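Local structure of acetyl-CoA acetyltransferase (Elizabethkingia anophelis NUHP1, 6BN2) at the interface of chains A and B. The protein catalyses the reversible condensation of two acetyl-CoA molecules to acetoacetyl-CoA and free CoA, as a thiolase-family enzyme that forms homotetramers. Residues are numbered along the deposited sequence; one frame, centred on the assembly and turned at random. Chains: chain A/B, Acetyl-CoA acetyltransferase.

The interface of chains A and B. Residues chain A 94, 101, 105, 108, 288; chain B 58, 60, 88, 90.
The side-chain amine NZ of A:Lys101 bonds to two carboxylates at about a right angle, 3.0 Å from OD2 of B:Asp58 across the subunit boundary and 2.7 Å from OD2 of A:Asp288 in its own chain. This patch belongs to the two-fold interface between two subunits of a thiolase-family enzyme that is a homotetramer, and recurs with the chains exchanged. A:Lys101 rises from helix 98-111, just after the nucleophilic A:Cys96; its side chain turns at chi2 (60°) and then runs extended to the acids. B:Asp58 offers the syn lone pair of OD2, whereas A:Asp288 is met on its syn side but 29° out of the carboxylate plane. OD2 of B:Asp58 and OD2 of A:Asp288 lie 3.7 Å apart; NZ on one side and water 2 on the other bridge them, which would ease any repulsion if both acids are ionised. A:Lys94 NZ adds a weaker salt bridge to OD1 of A:Asp288. The methyl CE of A:Met105 lies over one face of the B:Tyr60 ring, 3.5 Å from CZ and shifted toward the rim. A bend at chi3 (125°) carries that methyl onto the ring. The phenol OH accepts a weak hydrogen bond from A:Lys101 NZ and reaches OE1 of A:Gln108 through water 1. B:Thr90 presents OG1 to the aliphatic stems of A:Lys94 and A:Lys101, 3.4 Å from A:Lys94 CD. At the far end, CB of A:Asp288 packs against CG of B:Pro88 at 3.7 Å.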
loop_
_atom_site.group_PDB
_atom_site.type_symbol
_atom_site.label_atom_id
_atom_site.label_comp_id
_atom_site.label_asym_id
_atom_site.label_seq_id
_atom_site.Cartn_x
_atom_site.Cartn_y
_atom_site.Cartn_z
ATOM N N LYS A 94 -5.503 2.564 -1.213
ATOM C CA LYS A 94 -6.204 3.716 -1.756
ATOM C C LYS A 94 -7.653 3.672 -1.248
ATOM O O LYS A 94 -8.601 3.966 -1.971
ATOM C CB LYS A 94 -6.129 3.713 -3.289
ATOM C CG LYS A 94 -6.528 5.043 -3.969
ATOM C CD LYS A 94 -6.228 5.005 -5.466
ATOM C CE LYS A 94 -6.616 6.347 -6.114
ATOM N NZ LYS A 94 -8.088 6.356 -6.558
ATOM N N LYS A 101 -6.801 -0.160 -7.727
ATOM C CA LYS A 101 -5.471 0.424 -7.879
ATOM C C LYS A 101 -4.410 -0.667 -7.948
ATOM O O LYS A 101 -3.440 -0.550 -8.701
ATOM C CB LYS A 101 -5.200 1.381 -6.714
ATOM C CG LYS A 101 -3.874 2.166 -6.831
ATOM C CD LYS A 101 -3.832 3.029 -8.104
ATOM C CE LYS A 101 -2.598 3.960 -8.059
ATOM N NZ LYS A 101 -2.573 4.845 -9.274
ATOM N N MET A 105 -1.843 -0.808 -11.023
ATOM C CA MET A 105 -0.396 -0.823 -10.804
ATOM C C MET A 105 0.233 -2.075 -11.396
ATOM O O MET A 105 1.336 -2.033 -11.933
ATOM C CB MET A 105 -0.095 -0.747 -9.304
ATOM C CG MET A 105 -0.460 0.591 -8.683
ATOM S SD MET A 105 -0.426 0.540 -6.883
ATOM C CE MET A 105 0.703 1.918 -6.533
ATOM N N GLN A 108 0.535 -1.635 -15.031
ATOM C CA GLN A 108 1.659 -0.761 -15.337
ATOM C C GLN A 108 2.978 -1.510 -15.254
ATOM O O GLN A 108 3.893 -1.228 -16.031
ATOM C CB GLN A 108 1.663 0.448 -14.398
ATOM C CG GLN A 108 0.477 1.379 -14.682
ATOM C CD GLN A 108 0.303 2.471 -13.662
ATOM O OE1 GLN A 108 0.392 2.237 -12.467
ATOM N NE2 GLN A 108 0.069 3.687 -14.132
ATOM N N ASP A 288 -7.107 7.347 -12.560
ATOM C CA ASP A 288 -7.505 7.867 -11.262
ATOM C C ASP A 288 -7.959 9.310 -11.431
ATOM O O ASP A 288 -7.469 10.035 -12.306
ATOM C CB ASP A 288 -6.343 7.848 -10.263
ATOM C CG ASP A 288 -5.791 6.462 -10.023
ATOM O OD1 ASP A 288 -6.548 5.601 -9.548
ATOM O OD2 ASP A 288 -4.601 6.214 -10.354
ATOM N N ASP B 58 0.171 11.966 -9.398
ATOM C CA ASP B 58 -0.069 10.870 -8.467
ATOM C C ASP B 58 0.961 11.015 -7.359
ATOM O O ASP B 58 1.977 11.700 -7.515
ATOM C CB ASP B 58 0.045 9.494 -9.153
ATOM C CG ASP B 58 -0.911 8.447 -8.563
ATOM O OD1 ASP B 58 -1.280 8.547 -7.371
ATOM O OD2 ASP B 58 -1.260 7.497 -9.304
ATOM N N TYR B 60 2.688 8.329 -4.419
ATOM C CA TYR B 60 2.825 7.013 -3.789
ATOM C C TYR B 60 3.696 7.177 -2.557
ATOM O O TYR B 60 4.843 7.618 -2.675
ATOM C CB TYR B 60 3.491 5.988 -4.704
ATOM C CG TYR B 60 2.747 5.609 -5.970
ATOM C CD1 TYR B 60 3.404 4.902 -6.969
ATOM C CD2 TYR B 60 1.410 5.961 -6.173
ATOM C CE1 TYR B 60 2.765 4.538 -8.131
ATOM C CE2 TYR B 60 0.760 5.606 -7.351
ATOM C CZ TYR B 60 1.436 4.890 -8.321
ATOM O OH TYR B 60 0.798 4.498 -9.494
ATOM N N PRO B 88 -4.500 12.354 -7.188
ATOM C CA PRO B 88 -4.646 10.984 -6.653
ATOM C C PRO B 88 -3.496 10.608 -5.726
ATOM O O PRO B 88 -2.362 11.068 -5.894
ATOM C CB PRO B 88 -4.629 10.107 -7.912
ATOM C CG PRO B 88 -5.103 11.052 -9.016
ATOM C CD PRO B 88 -4.428 12.364 -8.658
ATOM N N THR B 90 -1.858 7.149 -3.089
ATOM C CA THR B 90 -1.897 5.747 -2.651
ATOM C C THR B 90 -0.776 5.482 -1.642
ATOM O O THR B 90 0.342 5.965 -1.813
ATOM C CB THR B 90 -1.744 4.790 -3.859
ATOM O OG1 THR B 90 -2.893 4.907 -4.713
ATOM C CG2 THR B 90 -1.607 3.310 -3.422
HETATM O O HOH W 1 2.173 2.373 -10.572
HETATM O O HOH W 2 -2.925 8.079 -11.261
#